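Local coordinates for protein RTX-adhesin (Marinomonas primoryensis, PDB 5IRB) that binds its Antarctic bacterium to diatoms and ice, as a giant adhesin of which this piece is a row of calcium-binding beta-sandwich domains, at residues A[27-32]-A[66-71]; A[215-220]-A[246-251]; A[157-162]-A[172-177]; A[4-9]-A[37-42]; A[257-262]-A[282-287]. One frame throughout, in Å; residues are numbered along the deposited sequence.

Contact 1: A[27-32]-A[66-71]; sequences GGTVTL and SVSVAG
V69 and L32 meet diagonally across two antiparallel strands, their side chains crossing at about a right angle. L32 CD1 lies 3.8 Å from V69 CG2, with V69 CG1 close behind, so one leucine methyl rests on both valine branches. V69 CG2 stands between the backbone N and the carbonyl carbon (CG1 chi1 -52°), which brings it within 3.5 Å of V30 O as well. V30 faces the same way; its CB is 4.2 Å from V69 CG2, and its CG2 reaches G71 CA at 4.1 Å.

These side chains, with V67, form the inner face of a three-stranded antiparallel sheet in a beta sandwich: L32, V67 and V69 all touch strand 43-50 of the opposing sheet, and V30 packs on T16, a calcium ligand. T31 and S68 lie on the other, exposed face; T31 CG2 comes to 3.7 Å from S66 OG.

Backbone bonds fix this register. V30 and V69 exchange a reciprocal pair, V69 N to V30 O being 2.7 Å at 168°, and L32 and V67 form the next. Beyond A70, the N-cap of helix 71-76, G71 N donates to G28 O at 2.8 Å, one further bond past the last bridge, from the first residue of the helix.

Contact 2: A[215-220]-A[246-251]; sequences GTVTVN and GDIAEG
I248 lays its terminal methyl against G215, T216 and V217 at the start of strand 216-219, and this apolar contact carries most of the meeting. CD1 is the atom that does the touching: it is 3.7 Å from G215 CA, 3.8 Å from T216 N and 4.1 Å from V217 CG2. Two torsions put it there. CG1 stands anti to the carbonyl carbon (chi1 -65°), and CD1 lies anti to CA (chi2 176°), so the side chain reaches forward to its full length. It crosses the V217 side chain at about a right angle, one methyl against one methyl. Both residues also touch T304 and A243, which places them at the margin of the interior between the two sheets of a beta sandwich.

Backbone-to-backbone contact is limited to two glycines. G215 CA lies 3.9 Å from G246 N, and the CA atoms of the pair are 4.2 Å apart, an approach made with no side chain on either partner. G246 has a positive phi of 53°, a conformation that suits glycine.

Polar bonds act around the contact instead of across it. G215 N donates to T304 OG1, T216 shares backbone bonding with T244, and D247 is tied to D213 through both its backbone and its carboxylate. D247 also touches D296, a calcium ligand.

Between the segments themselves the chemistry is thus van der Waals contact alone, which has little directionality, while the directional bonds nearby, such as that of D247 with D213, run to residues outside the two segments.

Contact 3: A[157-162]-A[172-177]; sequences TLYTTV and GVSGSD
Y159 OH is both donor and acceptor: it gives its proton to D177 OD2 at 2.6 Å and receives S174 N at 3.1 Å, with an N-H...O angle of 167°. The aspartate oxygen arrives at the ring edge, in the ring plane, and uses its anti lone pair, while the carboxylate is turned 70° from the ring. D177 OD2 has a second donor in S174 OG, a weak bond of 2.9 Å. The other oxygen, D177 OD1, is served by N155 ND2 and by a water at 2.6 Å. That water in turn accepts from T157 OG1 at 2.7 Å, so the threonine reaches the carboxylate through an intermediary.

S174 is the N-cap of helix 175-180. Its OG accepts a weak capping bond of 3.3 Å from D177 N, one half of a capping box. The return bond of such a box would join S174 N to the D177 carboxylate; here the tyrosine hydroxyl stands between them, taking from one and giving to the other. Y159 belongs to the outermost strand of one sheet and V173 to the outermost strand of the other, their segment axes running nearly antiparallel 8.4 Å apart, so the phenol spans the two layers of a beta sandwich at its edge.

With CG anti to the carbonyl carbon (chi1 -65°), the ring starts out toward V173. V173 CG2 sits over the ring centre, 3.8 Å from the centroid, in a CH-pi contact, and CG1 lies near CZ. Within its own sheet, Y159 is backbone-bonded to M152 of the adjacent strand 149-154.

Contact 4: A[4-9]-A[37-42]; sequences SPLLIN and NGDVFS
D39 reaches across to L6 and L7 with CB, CG and OD2. CB sits 3.7 Å from L7 O and 4.0 Å from L6 CD2, in contact with both backbone and leucine methyl. CG, anti to the carbonyl carbon (chi1 -80°), stays beside the L7 peptide, 3.8 Å from L7 N. At the tip, OD2 accepts from L7 N at 2.8 Å; the N-H...O angle is 159°, and the donor meets the oxygen on its anti side, 25° out of the carboxylate plane. D39 OD2 also lies 3.6 Å from L6 CA.

D39 also gives back: its backbone N donates to L7 O at 3.0 Å. One residue therefore holds both polar backbone atoms of L7, the carboxylate standing in for the carbonyl that a further ladder rung would supply. The regular ladder lies beyond, where N9 and N37 exchange two backbone bonds and I8 faces G38. I8 CG2 approaches F41 CD2 loosely, at 4.4 Å, and both residues also touch V36 and V88.

Strand 8-12 is here an edge strand on strand 29-38. L6, toward the N-terminus, makes its backbone bonds with Q95 of the other sheet, a passage between layers that resembles the divided first strand of immunoglobulin-like beta sandwiches.

Contact 5: A[257-262]-A[282-287]; sequences EINGET and LAADTA. With CA (calcium ion), chain L.
D285 OD2 is shared by a calcium ion and by N259 N, the bond that joins the two segments directly. D285 grips the metal with both oxygens, OD1 at 2.2 Å and OD2 at 2.5 Å. A287 O adds a third ligand at 2.3 Å, and a water a fourth at 2.5 Å. Segment 257-262 supplies no direct ligand here; E257 O accepts from the bound water at 2.8 Å, and N259 N holds a ligand oxygen.

Second-shell donors also reach both carboxylate oxygens. N259 N meets the anti lone pair of OD2 at 3.0 Å and 177°, almost straight, while A287 N gives OD1 a weak bond. In D285, CG stands anti to the backbone N (chi1 -172°), on a CB that points toward the hairpin. N259 is the first inner residue of a type I' turn, I258 to E261, which links strands 253-258 and 261-266 of one sheet in a beta sandwich; the N-H of this turn residue is the one that meets the carboxylate.

Farther out, A284 CB touches the N259 amide, about equally near CG, OD1 and ND2, at 3.5 Å. That amide is anchored elsewhere, ND2 donating to D281 OD1. On the apolar side of the contact I258 CD1 meets L282 CD2 at 4.0 Å, the side chains crossing obliquely, and I258 CG2 touches D285 CB. Both I258 and L282 continue onto F288, and L282 also touches V237 and V239 of the facing sheet.

Contacts 1 and 4 both use strand 29-38 and one three-stranded sheet, joining it to its two opposite neighbours, with centres 27 Å apart. Contact 1 is partly buried and combines a regular ladder with an aliphatic inner face; contact 4, at the surface, ends its ladder on a carboxylate. Contact 3, a surface contact, and contact 5, partly buried like contact 1, each put an aspartate at or beside a short helix, but one accepts from a phenol while the other binds calcium. Contact 2, also superficial, has van der Waals contact alone between its segments. Contacts 4 and 5 are 118 Å apart between centres, with contact 3 nearest the chain's centre, as befits an elongated molecule.

Contact 1: A[27-32]-A[66-71]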
# COMPACT_ATOMS: atom_id res chain seq x y z
N GLY A 27 30.34 5.56 -2.27
CA GLY A 27 30.38 7.00 -2.41
C GLY A 27 31.53 7.70 -1.73
O GLY A 27 31.61 8.93 -1.80
N GLY A 28 32.42 6.97 -1.08
CA GLY A 28 33.55 7.61 -0.43
C GLY A 28 34.88 6.95 -0.72
O GLY A 28 35.03 6.25 -1.72
N THR A 29 35.85 7.12 0.17
CA THR A 29 37.11 6.41 0.05
C THR A 29 37.11 5.17 0.95
O THR A 29 36.46 5.16 2.00
CB THR A 29 38.30 7.31 0.40
OG1 THR A 29 38.24 7.64 1.79
CG2 THR A 29 38.27 8.60 -0.45
N VAL A 30 37.83 4.14 0.52
CA VAL A 30 37.85 2.86 1.21
C VAL A 30 39.31 2.44 1.47
O VAL A 30 40.18 2.65 0.62
CB VAL A 30 37.11 1.79 0.37
CG1 VAL A 30 37.33 0.41 0.94
CG2 VAL A 30 35.59 2.12 0.30
N THR A 31 39.57 1.86 2.64
CA THR A 31 40.89 1.36 2.99
C THR A 31 40.99 -0.13 2.77
O THR A 31 40.26 -0.91 3.38
CB THR A 31 41.22 1.69 4.44
OG1 THR A 31 41.17 3.11 4.60
CG2 THR A 31 42.63 1.19 4.79
N LEU A 32 41.88 -0.52 1.86
CA LEU A 32 42.16 -1.91 1.60
C LEU A 32 43.48 -2.23 2.29
O LEU A 32 44.33 -1.37 2.41
CB LEU A 32 42.26 -2.16 0.10
CG LEU A 32 41.03 -1.81 -0.74
CD1 LEU A 32 41.27 -2.11 -2.21
CD2 LEU A 32 39.82 -2.57 -0.23
N SER A 66 48.41 -1.00 3.81
CA SER A 66 47.09 -0.40 3.83
C SER A 66 47.12 0.78 2.87
O SER A 66 48.12 1.49 2.78
CB SER A 66 46.71 0.03 5.24
OG SER A 66 46.28 1.38 5.25
N VAL A 67 46.04 0.96 2.12
CA VAL A 67 45.99 1.99 1.08
C VAL A 67 44.55 2.47 0.84
O VAL A 67 43.61 1.69 0.82
CB VAL A 67 46.58 1.48 -0.27
CG1 VAL A 67 45.78 0.33 -0.85
CG2 VAL A 67 46.74 2.63 -1.28
N SER A 68 44.42 3.78 0.70
CA SER A 68 43.16 4.43 0.37
C SER A 68 42.81 4.31 -1.12
O SER A 68 43.63 4.66 -1.99
CB SER A 68 43.23 5.90 0.77
OG SER A 68 42.28 6.18 1.77
N VAL A 69 41.61 3.81 -1.42
CA VAL A 69 41.16 3.71 -2.81
C VAL A 69 39.77 4.34 -2.98
O VAL A 69 39.03 4.50 -2.01
CB VAL A 69 41.14 2.26 -3.31
CG1 VAL A 69 42.48 1.60 -3.05
CG2 VAL A 69 40.03 1.46 -2.65
N ALA A 70 39.42 4.73 -4.20
CA ALA A 70 38.08 5.27 -4.47
C ALA A 70 37.02 4.17 -4.40
O ALA A 70 37.07 3.18 -5.12
CB ALA A 70 38.05 5.96 -5.82
N GLY A 71 36.03 4.36 -3.54
CA GLY A 71 34.88 3.46 -3.54
C GLY A 71 34.27 3.31 -4.93
O GLY A 71 33.84 2.22 -5.30

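Contact 2: A[215-220]-A[246-251]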
# COMPACT_ATOMS: atom_id res chain seq x y z
N GLY A 215 -36.28 9.41 -5.45
CA GLY A 215 -36.99 9.63 -6.69
C GLY A 215 -38.31 10.36 -6.46
O GLY A 215 -38.38 11.33 -5.70
N THR A 216 -39.36 9.86 -7.11
CA THR A 216 -40.71 10.43 -7.01
C THR A 216 -41.71 9.32 -6.75
O THR A 216 -41.77 8.34 -7.50
CB THR A 216 -41.12 11.19 -8.27
OG1 THR A 216 -40.17 12.23 -8.53
CG2 THR A 216 -42.48 11.83 -8.09
N VAL A 217 -42.48 9.49 -5.69
CA VAL A 217 -43.53 8.56 -5.36
C VAL A 217 -44.88 9.26 -5.42
O VAL A 217 -45.02 10.38 -4.92
CB VAL A 217 -43.30 7.99 -3.96
CG1 VAL A 217 -44.53 7.28 -3.44
CG2 VAL A 217 -42.11 7.04 -4.00
N THR A 218 -45.86 8.62 -6.05
CA THR A 218 -47.22 9.16 -6.13
C THR A 218 -48.23 8.13 -5.62
O THR A 218 -47.94 6.93 -5.62
CB THR A 218 -47.60 9.54 -7.59
OG1 THR A 218 -47.69 8.37 -8.40
CG2 THR A 218 -46.57 10.49 -8.20
N VAL A 219 -49.41 8.59 -5.18
CA VAL A 219 -50.51 7.70 -4.84
C VAL A 219 -51.71 8.04 -5.73
O VAL A 219 -52.13 9.20 -5.80
CB VAL A 219 -50.91 7.81 -3.35
CG1 VAL A 219 -52.03 6.84 -3.00
CG2 VAL A 219 -49.66 7.63 -2.42
N ASN A 220 -52.30 7.03 -6.36
CA ASN A 220 -53.48 7.25 -7.18
C ASN A 220 -54.69 7.57 -6.31
O ASN A 220 -54.63 7.49 -5.09
CB ASN A 220 -53.77 6.03 -8.05
CG ASN A 220 -52.62 5.70 -8.98
OD1 ASN A 220 -51.96 6.59 -9.51
ND2 ASN A 220 -52.36 4.40 -9.16
N GLY A 246 -34.31 8.65 -9.34
CA GLY A 246 -33.28 8.48 -8.32
C GLY A 246 -32.80 7.04 -8.28
O GLY A 246 -32.60 6.42 -9.32
N ASP A 247 -32.65 6.50 -7.07
CA ASP A 247 -32.24 5.12 -6.90
C ASP A 247 -33.39 4.15 -6.69
O ASP A 247 -33.17 2.99 -6.32
CB ASP A 247 -31.28 5.03 -5.71
CG ASP A 247 -29.93 5.58 -6.04
OD1 ASP A 247 -29.44 5.34 -7.17
OD2 ASP A 247 -29.41 6.33 -5.21
N ILE A 248 -34.62 4.60 -6.92
CA ILE A 248 -35.77 3.71 -6.78
C ILE A 248 -35.65 2.57 -7.80
O ILE A 248 -35.32 2.80 -8.97
CB ILE A 248 -37.13 4.46 -6.97
CG1 ILE A 248 -37.34 5.48 -5.85
CG2 ILE A 248 -38.28 3.47 -7.01
CD1 ILE A 248 -38.61 6.34 -5.99
N ALA A 249 -35.92 1.35 -7.36
CA ALA A 249 -35.74 0.21 -8.25
C ALA A 249 -36.84 -0.82 -8.05
O ALA A 249 -37.42 -0.91 -6.97
CB ALA A 249 -34.39 -0.42 -8.01
N GLU A 250 -37.13 -1.59 -9.09
CA GLU A 250 -38.00 -2.76 -8.97
C GLU A 250 -37.63 -3.58 -7.75
O GLU A 250 -36.46 -3.87 -7.54
CB GLU A 250 -37.92 -3.64 -10.21
CG GLU A 250 -38.90 -4.82 -10.18
CD GLU A 250 -38.75 -5.73 -11.37
OE1 GLU A 250 -37.91 -5.44 -12.25
OE2 GLU A 250 -39.50 -6.74 -11.45
N GLY A 251 -38.62 -3.98 -6.95
CA GLY A 251 -38.33 -4.74 -5.75
C GLY A 251 -38.21 -3.92 -4.48
O GLY A 251 -38.25 -4.48 -3.37

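Contact 3: A[157-162]-A[172-177]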
# COMPACT_ATOMS: atom_id res chain seq x y z
N THR A 157 -3.58 13.39 8.10
CA THR A 157 -3.22 12.61 9.27
C THR A 157 -2.31 11.46 8.89
O THR A 157 -2.62 10.66 8.01
CB THR A 157 -4.46 12.03 9.98
OG1 THR A 157 -5.25 13.11 10.52
CG2 THR A 157 -4.06 11.07 11.10
N LEU A 158 -1.17 11.40 9.59
CA LEU A 158 -0.19 10.36 9.41
C LEU A 158 -0.63 9.08 10.09
O LEU A 158 -0.90 9.08 11.28
CB LEU A 158 1.16 10.80 9.99
CG LEU A 158 2.30 9.79 9.87
CD1 LEU A 158 2.61 9.46 8.43
CD2 LEU A 158 3.53 10.34 10.60
N TYR A 159 -0.71 8.00 9.33
CA TYR A 159 -0.95 6.69 9.92
C TYR A 159 0.28 5.83 9.71
O TYR A 159 0.82 5.78 8.61
CB TYR A 159 -2.18 6.01 9.30
CG TYR A 159 -3.51 6.71 9.57
CD1 TYR A 159 -3.95 7.77 8.77
CD2 TYR A 159 -4.32 6.29 10.63
CE1 TYR A 159 -5.21 8.38 9.02
CE2 TYR A 159 -5.55 6.90 10.88
CZ TYR A 159 -5.98 7.93 10.07
OH TYR A 159 -7.19 8.51 10.35
N THR A 160 0.69 5.11 10.76
CA THR A 160 1.86 4.25 10.70
C THR A 160 1.55 2.84 11.15
O THR A 160 0.79 2.65 12.09
CB THR A 160 2.97 4.84 11.62
OG1 THR A 160 3.47 6.04 11.04
CG2 THR A 160 4.11 3.87 11.86
N THR A 161 2.20 1.85 10.55
CA THR A 161 2.19 0.50 11.09
C THR A 161 3.48 -0.24 10.70
O THR A 161 4.45 0.38 10.22
CB THR A 161 0.92 -0.28 10.64
OG1 THR A 161 0.83 -1.53 11.35
CG2 THR A 161 0.92 -0.57 9.17
N VAL A 162 3.53 -1.54 10.96
CA VAL A 162 4.74 -2.31 10.70
C VAL A 162 4.42 -3.57 9.90
O VAL A 162 3.35 -4.16 10.06
CB VAL A 162 5.43 -2.67 12.03
CG1 VAL A 162 6.57 -3.66 11.81
CG2 VAL A 162 5.98 -1.41 12.70
N GLY A 172 -5.82 0.65 11.12
CA GLY A 172 -7.14 1.24 11.21
C GLY A 172 -7.09 2.72 10.89
O GLY A 172 -6.29 3.46 11.45
N VAL A 173 -7.92 3.16 9.96
CA VAL A 173 -7.94 4.56 9.54
C VAL A 173 -9.36 5.09 9.77
O VAL A 173 -10.32 4.36 9.64
CB VAL A 173 -7.53 4.68 8.06
CG1 VAL A 173 -7.86 6.06 7.48
CG2 VAL A 173 -6.02 4.33 7.89
N SER A 174 -9.48 6.36 10.13
CA SER A 174 -10.81 6.92 10.34
C SER A 174 -11.53 7.15 9.01
O SER A 174 -10.99 7.74 8.07
CB SER A 174 -10.72 8.22 11.13
OG SER A 174 -10.36 9.28 10.27
N GLY A 175 -12.76 6.63 8.92
CA GLY A 175 -13.65 6.86 7.79
C GLY A 175 -13.74 8.30 7.31
O GLY A 175 -13.82 8.55 6.11
N SER A 176 -13.72 9.25 8.23
CA SER A 176 -13.87 10.64 7.82
C SER A 176 -12.64 11.16 7.08
O SER A 176 -12.78 11.99 6.18
CB SER A 176 -14.18 11.53 9.03
OG SER A 176 -13.38 11.18 10.15
N ASP A 177 -11.44 10.68 7.43
CA ASP A 177 -10.27 11.02 6.62
C ASP A 177 -10.40 10.42 5.23
O ASP A 177 -10.17 11.09 4.23
CB ASP A 177 -8.95 10.57 7.28
CG ASP A 177 -8.64 11.35 8.54
OD1 ASP A 177 -9.03 12.54 8.60
OD2 ASP A 177 -8.01 10.78 9.46
O HOH W 1 -7.29 14.33 9.33

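Contact 4: A[4-9]-A[37-42]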
# COMPACT_ATOMS: atom_id res chain seq x y z
N SER A 4 69.81 -15.36 -4.24
CA SER A 4 68.53 -15.90 -4.72
C SER A 4 67.38 -14.91 -4.78
O SER A 4 67.41 -13.88 -4.12
CB SER A 4 68.10 -17.10 -3.86
OG SER A 4 68.00 -16.75 -2.50
N PRO A 5 66.39 -15.18 -5.67
CA PRO A 5 65.18 -14.35 -5.64
C PRO A 5 64.52 -14.52 -4.29
O PRO A 5 64.55 -15.62 -3.75
CB PRO A 5 64.29 -14.94 -6.75
CG PRO A 5 64.95 -16.18 -7.22
CD PRO A 5 66.37 -16.22 -6.71
N LEU A 6 63.88 -13.50 -3.75
CA LEU A 6 63.14 -13.72 -2.51
C LEU A 6 61.79 -14.38 -2.78
O LEU A 6 61.12 -14.02 -3.75
CB LEU A 6 62.95 -12.40 -1.76
CG LEU A 6 64.25 -11.71 -1.36
CD1 LEU A 6 64.01 -10.27 -0.96
CD2 LEU A 6 64.95 -12.50 -0.27
N LEU A 7 61.44 -15.38 -1.98
CA LEU A 7 60.15 -16.05 -2.11
C LEU A 7 59.14 -15.45 -1.10
O LEU A 7 59.29 -15.61 0.11
CB LEU A 7 60.31 -17.56 -1.93
CG LEU A 7 61.35 -18.10 -2.94
CD1 LEU A 7 61.55 -19.61 -2.85
CD2 LEU A 7 61.06 -17.67 -4.40
N ILE A 8 58.15 -14.72 -1.62
CA ILE A 8 57.11 -14.12 -0.78
C ILE A 8 55.67 -14.44 -1.21
O ILE A 8 55.42 -14.89 -2.33
CB ILE A 8 57.25 -12.59 -0.76
CG1 ILE A 8 57.34 -12.08 -2.20
CG2 ILE A 8 58.49 -12.18 0.02
CD1 ILE A 8 57.23 -10.60 -2.33
N ASN A 9 54.75 -14.18 -0.30
CA ASN A 9 53.33 -14.41 -0.51
C ASN A 9 52.56 -13.12 -0.19
O ASN A 9 52.82 -12.48 0.82
CB ASN A 9 52.84 -15.57 0.36
CG ASN A 9 51.46 -16.07 -0.05
OD1 ASN A 9 51.34 -16.88 -0.97
ND2 ASN A 9 50.42 -15.59 0.63
N ASN A 37 54.08 -11.98 3.26
CA ASN A 37 54.70 -12.97 4.12
C ASN A 37 55.83 -13.65 3.39
O ASN A 37 55.94 -13.50 2.18
CB ASN A 37 53.66 -14.04 4.48
CG ASN A 37 52.72 -13.59 5.55
OD1 ASN A 37 51.48 -13.58 5.39
ND2 ASN A 37 53.28 -13.19 6.68
N GLY A 38 56.57 -14.52 4.05
CA GLY A 38 57.57 -15.26 3.33
C GLY A 38 58.94 -14.88 3.81
O GLY A 38 59.11 -14.67 5.00
N ASP A 39 59.90 -14.81 2.91
CA ASP A 39 61.24 -14.32 3.25
C ASP A 39 61.23 -12.94 3.89
O ASP A 39 60.38 -12.10 3.60
CB ASP A 39 62.11 -14.26 2.01
CG ASP A 39 62.65 -15.59 1.64
OD1 ASP A 39 62.95 -16.37 2.55
OD2 ASP A 39 62.82 -15.85 0.43
N VAL A 40 62.22 -12.71 4.74
CA VAL A 40 62.47 -11.43 5.38
C VAL A 40 62.84 -10.36 4.33
O VAL A 40 63.48 -10.66 3.32
CB VAL A 40 63.61 -11.58 6.41
CG1 VAL A 40 64.02 -10.22 6.96
CG2 VAL A 40 63.18 -12.51 7.55
N PHE A 41 62.39 -9.13 4.53
CA PHE A 41 62.69 -8.04 3.61
C PHE A 41 62.68 -6.72 4.38
O PHE A 41 62.16 -6.66 5.50
CB PHE A 41 61.72 -8.06 2.42
CG PHE A 41 60.26 -7.96 2.80
CD1 PHE A 41 59.67 -6.73 3.02
CD2 PHE A 41 59.49 -9.10 2.95
CE1 PHE A 41 58.31 -6.63 3.36
CE2 PHE A 41 58.14 -9.02 3.30
CZ PHE A 41 57.55 -7.77 3.51
N SER A 42 63.28 -5.67 3.82
CA SER A 42 63.36 -4.40 4.55
C SER A 42 62.49 -3.29 3.96
O SER A 42 62.30 -2.25 4.60
CB SER A 42 64.83 -3.94 4.63
OG SER A 42 65.43 -3.86 3.34

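Contact 5: A[257-262]-A[282-287]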
# COMPACT_ATOMS: atom_id res chain seq x y z
N GLU A 257 -48.61 3.58 6.20
CA GLU A 257 -49.22 3.50 7.52
C GLU A 257 -50.58 4.22 7.50
O GLU A 257 -50.67 5.44 7.29
CB GLU A 257 -48.29 4.03 8.60
CG GLU A 257 -47.06 3.10 8.75
CD GLU A 257 -45.79 3.80 9.23
OE1 GLU A 257 -45.79 5.04 9.36
OE2 GLU A 257 -44.78 3.08 9.46
N ILE A 258 -51.63 3.42 7.65
CA ILE A 258 -53.00 3.88 7.57
C ILE A 258 -53.78 3.45 8.79
O ILE A 258 -53.84 2.26 9.09
CB ILE A 258 -53.71 3.32 6.32
CG1 ILE A 258 -52.86 3.57 5.07
CG2 ILE A 258 -55.13 3.93 6.18
CD1 ILE A 258 -53.41 2.95 3.81
N ASN A 259 -54.34 4.42 9.50
CA ASN A 259 -55.10 4.15 10.71
C ASN A 259 -54.33 3.29 11.72
O ASN A 259 -54.91 2.41 12.37
CB ASN A 259 -56.43 3.50 10.34
CG ASN A 259 -57.41 3.50 11.48
OD1 ASN A 259 -57.36 4.38 12.34
ND2 ASN A 259 -58.30 2.52 11.51
N GLY A 260 -53.04 3.58 11.89
CA GLY A 260 -52.23 2.80 12.80
C GLY A 260 -51.80 1.44 12.27
O GLY A 260 -51.09 0.71 12.96
N GLU A 261 -52.22 1.08 11.06
CA GLU A 261 -51.86 -0.23 10.51
C GLU A 261 -50.77 -0.08 9.47
O GLU A 261 -50.77 0.88 8.68
CB GLU A 261 -53.08 -0.93 9.89
CG GLU A 261 -54.14 -1.38 10.89
CD GLU A 261 -53.65 -2.45 11.86
OE1 GLU A 261 -52.63 -3.11 11.55
OE2 GLU A 261 -54.30 -2.63 12.92
N THR A 262 -49.84 -1.02 9.45
CA THR A 262 -48.77 -0.98 8.46
C THR A 262 -49.06 -1.92 7.29
O THR A 262 -49.36 -3.09 7.49
CB THR A 262 -47.44 -1.34 9.10
OG1 THR A 262 -47.19 -0.44 10.18
CG2 THR A 262 -46.33 -1.26 8.07
N LEU A 282 -59.17 2.88 5.78
CA LEU A 282 -59.24 4.07 4.94
C LEU A 282 -60.37 4.97 5.41
O LEU A 282 -60.27 6.20 5.30
CB LEU A 282 -59.42 3.70 3.47
CG LEU A 282 -58.22 2.96 2.89
CD1 LEU A 282 -58.59 2.20 1.62
CD2 LEU A 282 -57.08 3.93 2.63
N ALA A 283 -61.44 4.37 5.93
CA ALA A 283 -62.56 5.11 6.51
C ALA A 283 -62.18 5.94 7.73
O ALA A 283 -62.76 6.99 7.98
CB ALA A 283 -63.69 4.15 6.88
N ALA A 284 -61.18 5.50 8.48
CA ALA A 284 -60.83 6.18 9.72
C ALA A 284 -59.71 7.18 9.51
O ALA A 284 -59.53 8.11 10.29
CB ALA A 284 -60.44 5.18 10.79
N ASP A 285 -58.98 7.00 8.43
CA ASP A 285 -57.76 7.77 8.21
C ASP A 285 -57.76 8.35 6.79
O ASP A 285 -57.39 7.67 5.84
CB ASP A 285 -56.52 6.92 8.45
CG ASP A 285 -55.26 7.74 8.41
OD1 ASP A 285 -55.43 8.96 8.18
OD2 ASP A 285 -54.13 7.22 8.57
N THR A 286 -58.09 9.63 6.70
CA THR A 286 -58.32 10.27 5.41
C THR A 286 -57.09 10.85 4.70
O THR A 286 -57.21 11.51 3.66
CB THR A 286 -59.35 11.39 5.57
OG1 THR A 286 -58.92 12.29 6.59
CG2 THR A 286 -60.71 10.81 5.98
N ALA A 287 -55.89 10.63 5.26
CA ALA A 287 -54.65 11.10 4.63
C ALA A 287 -53.47 10.24 5.07
O ALA A 287 -53.38 9.90 6.23
CB ALA A 287 -54.40 12.55 4.94
CA CA L . -53.30 9.56 8.49
O HOH W 2 -51.62 7.75 8.60